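Local coordinates for NO-binding heme-dependent sensor protein (PDB 4U99), which binds heme and, as an H-NOX gas sensor, is thought to respond to nitric oxide, at residues 138-143 with 159-164; 155-160 with 174-179; 37-42 with 108-113. The protein carries 3 engineered substitutions. All coordinates share one frame; numbering follows the deposited sequence.

Contact 1. Residues 138-143 with 159-164. With ZN (zinc ion), chain D; HEM (protoporphyrin IX containing Fe), chain C.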
loop_
_atom_site.group_PDB
_atom_site.type_symbol
_atom_site.label_atom_id
_atom_site.label_comp_id
_atom_site.label_asym_id
_atom_site.label_seq_id
_atom_site.Cartn_x
_atom_site.Cartn_y
_atom_site.Cartn_z
ATOM N N LEU A 138 -2.084 9.070 -0.276
ATOM C CA LEU A 138 -2.310 7.740 0.279
ATOM C C LEU A 138 -1.122 7.288 1.128
ATOM O O LEU A 138 -0.728 6.121 1.096
ATOM C CB LEU A 138 -2.568 6.739 -0.852
ATOM C CG LEU A 138 -3.926 6.871 -1.540
ATOM C CD1 LEU A 138 -3.964 6.059 -2.834
ATOM C CD2 LEU A 138 -5.033 6.423 -0.593
ATOM N N CYS A 139 -0.558 8.224 1.887
ATOM C CA CYS A 139 0.610 7.945 2.716
ATOM C C CYS A 139 0.344 6.851 3.750
ATOM O O CYS A 139 1.254 6.127 4.142
ATOM C CB CYS A 139 1.073 9.218 3.427
ATOM S SG CYS A 139 -0.221 10.038 4.405
ATOM N N PHE A 140 -0.899 6.726 4.196
ATOM C CA PHE A 140 -1.218 5.705 5.179
ATOM C C PHE A 140 -1.326 4.333 4.518
ATOM O O PHE A 140 -1.086 3.317 5.163
ATOM C CB PHE A 140 -2.496 6.068 5.926
ATOM C CG PHE A 140 -2.302 7.182 6.917
ATOM C CD1 PHE A 140 -1.766 6.921 8.169
ATOM C CD2 PHE A 140 -2.628 8.488 6.592
ATOM C CE1 PHE A 140 -1.569 7.942 9.084
ATOM C CE2 PHE A 140 -2.433 9.515 7.505
ATOM C CZ PHE A 140 -1.904 9.240 8.752
ATOM N N CYS A 141 -1.670 4.303 3.233
ATOM C CA CYS A 141 -1.583 3.061 2.475
ATOM C C CYS A 141 -0.114 2.677 2.351
ATOM O O CYS A 141 0.238 1.515 2.495
ATOM C CB CYS A 141 -2.223 3.197 1.091
ATOM S SG CYS A 141 -2.362 1.624 0.195
ATOM N N ALA A 142 0.740 3.667 2.103
ATOM C CA ALA A 142 2.179 3.437 2.036
ATOM C C ALA A 142 2.714 2.868 3.346
ATOM O O ALA A 142 3.512 1.930 3.332
ATOM C CB ALA A 142 2.911 4.726 1.689
ATOM N N GLU A 143 2.280 3.438 4.471
ATOM C CA GLU A 143 2.674 2.925 5.784
ATOM C C GLU A 143 2.319 1.452 5.898
ATOM O O GLU A 143 3.154 0.631 6.272
ATOM C CB GLU A 143 2.000 3.706 6.922
ATOM C CG GLU A 143 2.922 4.673 7.635
ATOM C CD GLU A 143 2.371 5.140 8.976
ATOM O OE1 GLU A 143 2.202 6.362 9.150
ATOM O OE2 GLU A 143 2.121 4.291 9.857
ATOM N N ILE A 159 7.450 3.019 12.327
ATOM C CA ILE A 159 7.413 4.161 11.424
ATOM C C ILE A 159 6.972 5.431 12.150
ATOM O O ILE A 159 5.965 5.434 12.861
ATOM C CB ILE A 159 6.469 3.908 10.231
ATOM C CG1 ILE A 159 6.925 2.664 9.459
ATOM C CG2 ILE A 159 6.436 5.130 9.310
ATOM C CD1 ILE A 159 6.047 2.303 8.269
ATOM N N SER A 160 7.744 6.498 11.960
ATOM C CA SER A 160 7.360 7.844 12.389
ATOM C C SER A 160 6.931 8.643 11.166
ATOM O O SER A 160 7.560 8.566 10.109
ATOM C CB SER A 160 8.512 8.542 13.113
ATOM O OG SER A 160 8.935 7.787 14.234
ATOM N N HIS A 161 5.859 9.411 11.318
ATOM C CA HIS A 161 5.162 10.019 10.186
ATOM C C HIS A 161 4.723 11.425 10.595
ATOM O O HIS A 161 3.532 11.712 10.702
ATOM C CB HIS A 161 3.976 9.130 9.788
ATOM C CG HIS A 161 3.280 9.537 8.525
ATOM N ND1 HIS A 161 2.351 8.729 7.905
ATOM C CD2 HIS A 161 3.351 10.664 7.779
ATOM C CE1 HIS A 161 1.887 9.336 6.827
ATOM N NE2 HIS A 161 2.479 10.512 6.726
ATOM N N ASP A 162 5.706 12.291 10.830
ATOM C CA ASP A 162 5.477 13.571 11.501
ATOM C C ASP A 162 5.440 14.760 10.545
ATOM O O ASP A 162 5.075 15.864 10.938
ATOM C CB ASP A 162 6.556 13.798 12.558
ATOM C CG ASP A 162 6.485 12.781 13.683
ATOM O OD1 ASP A 162 5.363 12.497 14.156
ATOM O OD2 ASP A 162 7.546 12.257 14.085
ATOM N N THR A 163 5.840 14.529 9.302
ATOM C CA THR A 163 5.600 15.471 8.216
ATOM C C THR A 163 4.600 14.789 7.304
ATOM O O THR A 163 4.815 13.646 6.897
ATOM C CB THR A 163 6.883 15.830 7.445
ATOM O OG1 THR A 163 7.826 16.427 8.339
ATOM C CG2 THR A 163 6.582 16.797 6.306
ATOM N N CYS A 164 3.497 15.464 7.000
ATOM C CA CYS A 164 2.410 14.803 6.289
ATOM C C CYS A 164 1.596 15.775 5.452
ATOM O O CYS A 164 1.357 16.915 5.850
ATOM C CB CYS A 164 1.507 14.077 7.289
ATOM S SG CYS A 164 0.137 13.172 6.556
HETATM ZN ZN ZN D . 1.303 11.498 5.361
HETATM C CHA HEM C . 0.293 2.183 -6.124
HETATM C CHB HEM C . 3.484 2.487 -2.493
HETATM C CHC HEM C . 5.032 -2.006 -3.385
HETATM C CHD HEM C . 2.599 -1.880 -7.585
HETATM C C1A HEM C . 0.892 2.557 -4.947
HETATM C C2A HEM C . 0.364 3.499 -3.980
HETATM C C3A HEM C . 1.247 3.581 -2.971
HETATM C C4A HEM C . 2.361 2.697 -3.269
HETATM C CMA HEM C . 1.131 4.445 -1.699
HETATM C CAA HEM C . -0.984 4.252 -4.108
HETATM C CBA HEM C . -0.934 5.310 -5.214
HETATM C CGA HEM C . -0.406 6.642 -4.722
HETATM O O1A HEM C . -0.402 7.618 -5.519
HETATM O O2A HEM C . 0.019 6.761 -3.545
HETATM C C1B HEM C . 4.146 1.288 -2.364
HETATM C C2B HEM C . 5.032 0.913 -1.282
HETATM C C3B HEM C . 5.475 -0.337 -1.533
HETATM C C4B HEM C . 4.859 -0.782 -2.773
HETATM C CMB HEM C . 5.367 1.866 -0.109
HETATM C CAB HEM C . 6.432 -1.247 -0.721
HETATM C CBB HEM C . 6.697 -1.065 0.578
HETATM C C1C HEM C . 4.506 -2.372 -4.606
HETATM C C2C HEM C . 4.717 -3.639 -5.275
HETATM C C3C HEM C . 4.025 -3.610 -6.429
HETATM C C4C HEM C . 3.389 -2.314 -6.539
HETATM C CMC HEM C . 5.562 -4.787 -4.677
HETATM C CAC HEM C . 3.917 -4.685 -7.535
HETATM C CBC HEM C . 4.947 -5.481 -7.821
HETATM C C1D HEM C . 1.658 -0.872 -7.525
HETATM C C2D HEM C . 0.495 -0.750 -8.382
HETATM C C3D HEM C . -0.221 0.519 -7.922
HETATM C C4D HEM C . 0.577 1.038 -6.833
HETATM C CMD HEM C . 0.055 -1.694 -9.521
HETATM C CAD HEM C . -1.525 1.113 -8.491
HETATM C CBD HEM C . -1.216 2.092 -9.615
HETATM C CGD HEM C . -2.518 2.568 -10.204
HETATM O O1D HEM C . -3.585 2.288 -9.595
HETATM O O2D HEM C . -2.493 3.221 -11.277
HETATM N NA HEM C . 2.109 2.091 -4.486
HETATM N NB HEM C . 4.062 0.235 -3.250
HETATM N NC HEM C . 3.697 -1.592 -5.408
HETATM N ND HEM C . 1.671 0.199 -6.633
HETATM FE FE HEM C . 3.070 0.359 -5.060
HETATM O O HOH W 1 2.900 3.950 12.590
#
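H161 and E143 meet in a His-carboxylate hydrogen bond at a zinc site, and the histidine side chain joins that carboxylate to the metal. Its CG lies anti to the backbone N (chi1 -172°), which sends the ring from the strand toward the helix that starts at C139. CB already passes 3.3 Å from E143 OE1. ND1 then donates to the same E143 OE1 at 2.7 Å, with 156° at the hydrogen. The acceptor lies almost in the imidazole plane and uses its anti lone pair, while the carboxylate is turned 63° from the ring. CE1 does two things: it stands over the centre of the F140 ring, 4.2 Å above that plane, and it has C139 SG at 3.3 Å, a sulfur that approaches the imidazole in plane at its edge. The F140 and H161 planes themselves meet at an oblique tilt. At the tip, NE2 binds zinc at 2.1 Å. C139 SG binds zinc at 2.3 Å and C164 SG at 2.4 Å, and C172 completes a site of three cysteines and one histidine. With ND1 bonded to a carboxylate and NE2 to the metal, both ring nitrogens are occupied and the ring's rotation is fixed; E143 would probably polarise the imidazole and make NE2 a stronger donor to zinc. Farther along, E143 CG packs on I159 CG2 at 3.9 Å, the two side chains sliding past each other in opposite directions. The first helical turn, 139-143, runs roughly antiparallel to 159-163, and the metal clamps the two together. A142 on this helix and L138, at its N-cap, line the heme pocket, F140 and C141 touch helix 62-80, and L174 of the neighbouring strand 172-180 packs against both E143 and H161.

Contact 2. Residues 155-160 with 174-179. Engineered in segment 155-160: A155 (natural residue Gln), A156 (natural residue Lys).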
loop_
_atom_site.group_PDB
_atom_site.type_symbol
_atom_site.label_atom_id
_atom_site.label_comp_id
_atom_site.label_asym_id
_atom_site.label_seq_id
_atom_site.Cartn_x
_atom_site.Cartn_y
_atom_site.Cartn_z
ATOM N N ALA A 155 10.577 -9.373 9.107
ATOM C CA ALA A 155 11.241 -8.259 9.770
ATOM C C ALA A 155 10.260 -7.510 10.669
ATOM O O ALA A 155 9.044 -7.638 10.514
ATOM C CB ALA A 155 11.844 -7.314 8.740
ATOM N N ALA A 156 10.802 -6.734 11.605
ATOM C CA ALA A 156 10.000 -5.894 12.490
ATOM C C ALA A 156 10.420 -4.434 12.339
ATOM O O ALA A 156 11.607 -4.118 12.398
ATOM C CB ALA A 156 10.151 -6.347 13.945
ATOM N N ILE A 157 9.445 -3.549 12.145
ATOM C CA ILE A 157 9.734 -2.132 11.954
ATOM C C ILE A 157 8.839 -1.218 12.786
ATOM O O ILE A 157 7.790 -1.630 13.287
ATOM C CB ILE A 157 9.595 -1.716 10.466
ATOM C CG1 ILE A 157 8.153 -1.888 9.979
ATOM C CG2 ILE A 157 10.556 -2.516 9.595
ATOM C CD1 ILE A 157 7.889 -1.240 8.615
ATOM N N GLN A 158 9.282 0.027 12.925
ATOM C CA GLN A 158 8.456 1.110 13.437
ATOM C C GLN A 158 8.528 2.248 12.433
ATOM O O GLN A 158 9.551 2.421 11.769
ATOM C CB GLN A 158 8.937 1.585 14.815
ATOM C CG GLN A 158 9.081 0.483 15.846
ATOM C CD GLN A 158 7.756 -0.135 16.250
ATOM O OE1 GLN A 158 6.689 0.385 15.925
ATOM N NE2 GLN A 158 7.820 -1.255 16.966
ATOM N N ILE A 159 7.450 3.019 12.327
ATOM C CA ILE A 159 7.413 4.161 11.424
ATOM C C ILE A 159 6.972 5.431 12.150
ATOM O O ILE A 159 5.965 5.434 12.861
ATOM C CB ILE A 159 6.469 3.908 10.231
ATOM C CG1 ILE A 159 6.925 2.664 9.459
ATOM C CG2 ILE A 159 6.436 5.130 9.310
ATOM C CD1 ILE A 159 6.047 2.303 8.269
ATOM N N SER A 160 7.744 6.498 11.960
ATOM C CA SER A 160 7.360 7.844 12.389
ATOM C C SER A 160 6.931 8.643 11.166
ATOM O O SER A 160 7.560 8.566 10.109
ATOM C CB SER A 160 8.512 8.542 13.113
ATOM O OG SER A 160 8.935 7.787 14.234
ATOM N N LEU A 174 8.311 9.484 5.992
ATOM C CA LEU A 174 8.151 8.263 6.772
ATOM C C LEU A 174 9.524 7.804 7.235
ATOM O O LEU A 174 10.341 7.363 6.426
ATOM C CB LEU A 174 7.462 7.171 5.948
ATOM C CG LEU A 174 5.938 7.266 5.822
ATOM C CD1 LEU A 174 5.509 8.585 5.233
ATOM C CD2 LEU A 174 5.406 6.121 4.976
ATOM N N ILE A 175 9.780 7.928 8.531
ATOM C CA ILE A 175 11.050 7.500 9.098
ATOM C C ILE A 175 10.889 6.074 9.602
ATOM O O ILE A 175 10.180 5.819 10.576
ATOM C CB ILE A 175 11.518 8.417 10.240
ATOM C CG1 ILE A 175 11.516 9.886 9.795
ATOM C CG2 ILE A 175 12.904 8.006 10.719
ATOM C CD1 ILE A 175 12.409 10.188 8.600
ATOM N N ILE A 176 11.549 5.152 8.912
ATOM C CA ILE A 176 11.410 3.724 9.167
ATOM C C ILE A 176 12.571 3.233 10.019
ATOM O O ILE A 176 13.727 3.425 9.656
ATOM C CB ILE A 176 11.378 2.920 7.854
ATOM C CG1 ILE A 176 10.308 3.475 6.905
ATOM C CG2 ILE A 176 11.130 1.438 8.137
ATOM C CD1 ILE A 176 10.416 2.948 5.498
ATOM N N GLU A 177 12.268 2.614 11.154
ATOM C CA GLU A 177 13.304 1.961 11.947
ATOM C C GLU A 177 13.205 0.455 11.785
ATOM O O GLU A 177 12.179 -0.141 12.096
ATOM C CB GLU A 177 13.198 2.327 13.429
ATOM C CG GLU A 177 14.285 1.655 14.276
ATOM C CD GLU A 177 14.074 1.819 15.770
ATOM O OE1 GLU A 177 13.041 2.395 16.176
ATOM O OE2 GLU A 177 14.945 1.362 16.542
ATOM N N LEU A 178 14.278 -0.154 11.298
ATOM C CA LEU A 178 14.364 -1.605 11.240
ATOM C C LEU A 178 14.816 -2.132 12.601
ATOM O O LEU A 178 15.980 -1.997 12.970
ATOM C CB LEU A 178 15.329 -2.044 10.138
ATOM C CG LEU A 178 15.522 -3.549 9.939
ATOM C CD1 LEU A 178 14.222 -4.223 9.531
ATOM C CD2 LEU A 178 16.603 -3.794 8.900
ATOM N N GLN A 179 13.887 -2.720 13.344
ATOM C CA GLN A 179 14.182 -3.231 14.679
ATOM C C GLN A 179 14.805 -4.616 14.625
ATOM O O GLN A 179 15.640 -4.963 15.459
ATOM C CB GLN A 179 12.914 -3.277 15.526
ATOM C CG GLN A 179 12.326 -1.915 15.814
ATOM C CD GLN A 179 11.048 -1.999 16.613
ATOM O OE1 GLN A 179 10.116 -2.717 16.247
ATOM N NE2 GLN A 179 10.992 -1.256 17.712
HETATM O O HOH W 2 10.931 5.710 13.364
#
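Strands 156-160 and 174-179 run antiparallel at 159°, their axes 4.6 Å apart, with Q158-E177 and S160-I175 as hydrogen-bonded pairs and I157-L178 and I159-I176 as non-hydrogen-bonded ones. On the face that carries Q158, S160, I175 and E177, the end of Q179 reaches Q158 and the two amides cross with their planes nearly perpendicular. Q158 CG lies against the Q179 amide, and the bend at its second torsion (chi2 -67°) turns the terminal amide so that NE2 can donate to Q179 OE1 at 2.8 Å. That bond is bent: the angle at hydrogen is 135°, and the donor is tilted from the carbonyl plane of Q179. A water 2.9 Å from I175 O donates to it and also reaches S160 OG. The opposite face is apolar. I157 CG2 lies 4.0 Å from L178 CD1, and I159 CG2 meets L174 CB at 4.1 Å; helix 139-152, through F147 and L146, and helix 91-96, through F91, pack on this face. The engineered A155 adds its CB beside L178 CD1, at 4.0 Å. The pairing is that of a beta hairpin, whose strand 156-163 forms one outer edge of the antiparallel sheet of this H-NOX domain.

Contact 3. Residues 37-42 with 108-113. With HEM (protoporphyrin IX containing Fe), chain C.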
loop_
_atom_site.group_PDB
_atom_site.type_symbol
_atom_site.label_atom_id
_atom_site.label_comp_id
_atom_site.label_asym_id
_atom_site.label_seq_id
_atom_site.Cartn_x
_atom_site.Cartn_y
_atom_site.Cartn_z
ATOM N N VAL A 37 -11.118 -5.355 -14.066
ATOM C CA VAL A 37 -10.032 -6.024 -14.768
ATOM C C VAL A 37 -8.723 -5.515 -14.177
ATOM O O VAL A 37 -8.512 -4.308 -14.076
ATOM C CB VAL A 37 -10.087 -5.766 -16.283
ATOM C CG1 VAL A 37 -8.955 -6.499 -16.999
ATOM C CG2 VAL A 37 -11.435 -6.194 -16.837
ATOM N N SER A 38 -7.850 -6.447 -13.803
ATOM C CA SER A 38 -6.650 -6.141 -13.028
ATOM C C SER A 38 -5.782 -5.044 -13.649
ATOM O O SER A 38 -5.314 -4.146 -12.950
ATOM C CB SER A 38 -5.818 -7.412 -12.849
ATOM O OG SER A 38 -4.755 -7.211 -11.937
ATOM N N ALA A 39 -5.578 -5.116 -14.960
ATOM C CA ALA A 39 -4.689 -4.183 -15.651
ATOM C C ALA A 39 -5.367 -2.878 -16.091
ATOM O O ALA A 39 -4.699 -1.966 -16.575
ATOM C CB ALA A 39 -4.070 -4.869 -16.858
ATOM N N LYS A 40 -6.682 -2.794 -15.931
ATOM C CA LYS A 40 -7.433 -1.631 -16.399
ATOM C C LYS A 40 -7.529 -0.533 -15.337
ATOM O O LYS A 40 -7.590 -0.820 -14.142
ATOM C CB LYS A 40 -8.837 -2.052 -16.826
ATOM C CG LYS A 40 -9.188 -1.674 -18.251
ATOM C CD LYS A 40 -10.553 -2.210 -18.637
ATOM C CE LYS A 40 -11.432 -1.113 -19.211
ATOM N NZ LYS A 40 -10.857 -0.541 -20.460
ATOM N N SER A 41 -7.551 0.718 -15.788
ATOM C CA SER A 41 -7.680 1.869 -14.894
ATOM C C SER A 41 -9.140 2.183 -14.591
ATOM O O SER A 41 -9.994 2.112 -15.475
ATOM C CB SER A 41 -7.012 3.104 -15.505
ATOM O OG SER A 41 -5.603 3.014 -15.433
ATOM N N TYR A 42 -9.414 2.531 -13.336
ATOM C CA TYR A 42 -10.753 2.931 -12.909
ATOM C C TYR A 42 -10.682 4.195 -12.060
ATOM O O TYR A 42 -9.614 4.561 -11.564
ATOM C CB TYR A 42 -11.431 1.810 -12.120
ATOM C CG TYR A 42 -11.599 0.532 -12.907
ATOM C CD1 TYR A 42 -10.585 -0.417 -12.951
ATOM C CD2 TYR A 42 -12.770 0.272 -13.607
ATOM C CE1 TYR A 42 -10.731 -1.585 -13.669
ATOM C CE2 TYR A 42 -12.925 -0.894 -14.331
ATOM C CZ TYR A 42 -11.902 -1.819 -14.359
ATOM O OH TYR A 42 -12.046 -2.983 -15.073
ATOM N N LYS A 108 6.023 -0.685 -16.834
ATOM C CA LYS A 108 6.186 -1.587 -17.973
ATOM C C LYS A 108 5.082 -2.638 -17.997
ATOM O O LYS A 108 4.683 -3.100 -19.061
ATOM C CB LYS A 108 7.561 -2.261 -17.937
ATOM C CG LYS A 108 8.719 -1.268 -18.002
ATOM C CD LYS A 108 10.084 -1.944 -17.916
ATOM C CE LYS A 108 11.187 -0.906 -17.697
ATOM N NZ LYS A 108 12.545 -1.519 -17.559
ATOM N N LEU A 109 4.582 -2.994 -16.819
ATOM C CA LEU A 109 3.546 -4.014 -16.698
ATOM C C LEU A 109 2.151 -3.475 -17.001
ATOM O O LEU A 109 1.311 -4.184 -17.555
ATOM C CB LEU A 109 3.561 -4.612 -15.289
ATOM C CG LEU A 109 4.751 -5.512 -14.945
ATOM C CD1 LEU A 109 4.828 -5.725 -13.449
ATOM C CD2 LEU A 109 4.642 -6.837 -15.664
ATOM N N TYR A 110 1.919 -2.221 -16.618
ATOM C CA TYR A 110 0.612 -1.580 -16.739
ATOM C C TYR A 110 0.670 -0.370 -17.666
ATOM O O TYR A 110 1.689 0.314 -17.747
ATOM C CB TYR A 110 0.100 -1.127 -15.365
ATOM C CG TYR A 110 -0.183 -2.240 -14.382
ATOM C CD1 TYR A 110 0.810 -2.724 -13.543
ATOM C CD2 TYR A 110 -1.450 -2.798 -14.286
ATOM C CE1 TYR A 110 0.551 -3.743 -12.635
ATOM C CE2 TYR A 110 -1.719 -3.815 -13.385
ATOM C CZ TYR A 110 -0.712 -4.286 -12.562
ATOM O OH TYR A 110 -0.963 -5.301 -11.664
ATOM N N HIS A 111 -0.437 -0.096 -18.346
ATOM C CA HIS A 111 -0.548 1.103 -19.163
ATOM C C HIS A 111 -0.867 2.330 -18.308
ATOM O O HIS A 111 -1.938 2.416 -17.708
ATOM C CB HIS A 111 -1.624 0.923 -20.232
ATOM C CG HIS A 111 -1.855 2.144 -21.063
ATOM N ND1 HIS A 111 -1.044 2.486 -22.123
ATOM C CD2 HIS A 111 -2.799 3.112 -20.983
ATOM C CE1 HIS A 111 -1.483 3.607 -22.667
ATOM N NE2 HIS A 111 -2.547 4.008 -21.994
ATOM N N GLU A 112 0.078 3.267 -18.264
ATOM C CA GLU A 112 -0.099 4.553 -17.582
ATOM C C GLU A 112 -0.701 4.432 -16.183
ATOM O O GLU A 112 -1.793 4.939 -15.925
ATOM C CB GLU A 112 -0.969 5.479 -18.437
ATOM C CG GLU A 112 -0.324 5.838 -19.765
ATOM C CD GLU A 112 -1.168 6.778 -20.604
ATOM O OE1 GLU A 112 -2.229 7.230 -20.124
ATOM O OE2 GLU A 112 -0.766 7.065 -21.750
ATOM N N PRO A 113 0.016 3.761 -15.272
ATOM C CA PRO A 113 -0.430 3.660 -13.882
ATOM C C PRO A 113 -0.352 5.012 -13.183
ATOM O O PRO A 113 0.401 5.878 -13.630
ATOM C CB PRO A 113 0.556 2.665 -13.269
ATOM C CG PRO A 113 1.800 2.862 -14.057
ATOM C CD PRO A 113 1.336 3.138 -15.468
HETATM C CHA HEM C . 0.293 2.183 -6.124
HETATM C CHB HEM C . 3.484 2.487 -2.493
HETATM C CHC HEM C . 5.032 -2.006 -3.385
HETATM C CHD HEM C . 2.599 -1.880 -7.585
HETATM C C1A HEM C . 0.892 2.557 -4.947
HETATM C C2A HEM C . 0.364 3.499 -3.980
HETATM C C3A HEM C . 1.247 3.581 -2.971
HETATM C C4A HEM C . 2.361 2.697 -3.269
HETATM C CMA HEM C . 1.131 4.445 -1.699
HETATM C CAA HEM C . -0.984 4.252 -4.108
HETATM C CBA HEM C . -0.934 5.310 -5.214
HETATM C CGA HEM C . -0.406 6.642 -4.722
HETATM O O1A HEM C . -0.402 7.618 -5.519
HETATM O O2A HEM C . 0.019 6.761 -3.545
HETATM C C1B HEM C . 4.146 1.288 -2.364
HETATM C C2B HEM C . 5.032 0.913 -1.282
HETATM C C3B HEM C . 5.475 -0.337 -1.533
HETATM C C4B HEM C . 4.859 -0.782 -2.773
HETATM C CMB HEM C . 5.367 1.866 -0.109
HETATM C CAB HEM C . 6.432 -1.247 -0.721
HETATM C CBB HEM C . 6.697 -1.065 0.578
HETATM C C1C HEM C . 4.506 -2.372 -4.606
HETATM C C2C HEM C . 4.717 -3.639 -5.275
HETATM C C3C HEM C . 4.025 -3.610 -6.429
HETATM C C4C HEM C . 3.389 -2.314 -6.539
HETATM C CMC HEM C . 5.562 -4.787 -4.677
HETATM C CAC HEM C . 3.917 -4.685 -7.535
HETATM C CBC HEM C . 4.947 -5.481 -7.821
HETATM C C1D HEM C . 1.658 -0.872 -7.525
HETATM C C2D HEM C . 0.495 -0.750 -8.382
HETATM C C3D HEM C . -0.221 0.519 -7.922
HETATM C C4D HEM C . 0.577 1.038 -6.833
HETATM C CMD HEM C . 0.055 -1.694 -9.521
HETATM C CAD HEM C . -1.525 1.113 -8.491
HETATM C CBD HEM C . -1.216 2.092 -9.615
HETATM C CGD HEM C . -2.518 2.568 -10.204
HETATM O O1D HEM C . -3.585 2.288 -9.595
HETATM O O2D HEM C . -2.493 3.221 -11.277
HETATM N NA HEM C . 2.109 2.091 -4.486
HETATM N NB HEM C . 4.062 0.235 -3.250
HETATM N NC HEM C . 3.697 -1.592 -5.408
HETATM N ND HEM C . 1.671 0.199 -6.633
HETATM FE FE HEM C . 3.070 0.359 -5.060
HETATM O O HOH W 3 -2.268 -7.400 -12.703
HETATM O O HOH W 4 -2.738 -1.800 -18.228
HETATM O O HOH W 5 -4.404 4.666 -17.433
#
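A39 O is gripped by two donors, K2 NZ and a water 2.6 Å away that in turn accepts from H111 N, so one solvent molecule joins the two backbones here. The oxygen belongs to a type I beta turn, V37 to K40, closed by K40 N bonding to V37 O. Y110, the first residue beyond the helical part of helix 98-109, presents its ring to this turn. Its CG stands anti to the carbonyl carbon (chi1 -65°), and the ring reaches the turn edge-on: CE2 lies 3.6 Å from S38 O and 3.8 Å from A39 CA, both near the ring plane, so this is a contact at the rim and not over a face. A39 CB adds an apolar touch to CD2. The ring also approaches the heme obliquely, with CE1 3.8 Å from the heme methyl CMD. The phenol OH is bonded to H81 NE2 and to a water at 2.7 Å; that water also lies near S38 OG, a link that is doubtful because S38 was modelled in two conformers. A phenylalanine here would probably leave H81 NE2 and the bound water without their hydroxyl partner. S41 OG and E112 O share another water, which donates to E112 O at 3.0 Å. The ammonium of K2 also binds S41 OG and H111 O, so one charge serves oxygens of both segments, while K2 N bonds the heme. The contact is therefore a surface seam, bridged by waters and by K2, with the Y110 ring packed on the turn, that ties the loop before helix 44-58 to the chain leaving helix 98-109 at the heme pocket. At its inner end P113 CA lies 3.4 Å from heme propionate oxygen O2D.

Contacts 1 and 2 share I159 and S160 and touch directly: L174 CD1 of contact 2 lies 3.9 Å from H161 NE2 of contact 1, so L174 packs on the zinc-binding histidine, and the hairpin that contact 2 zips together is the one that carries H161, C164 and C172. Their centres are 11 Å apart. Contact 3 sits on the opposite side of the chain's centre, with its centre about 25 Å from that of contact 1 and about 30 Å from that of contact 2. Heme joins contacts 1 and 3: A142 CB lies 3.8 Å from its methyl CMA, whereas contact 3 reaches a different pyrrole. Helix 98-109, which leads into contact 3, also carries the axial iron ligand H103.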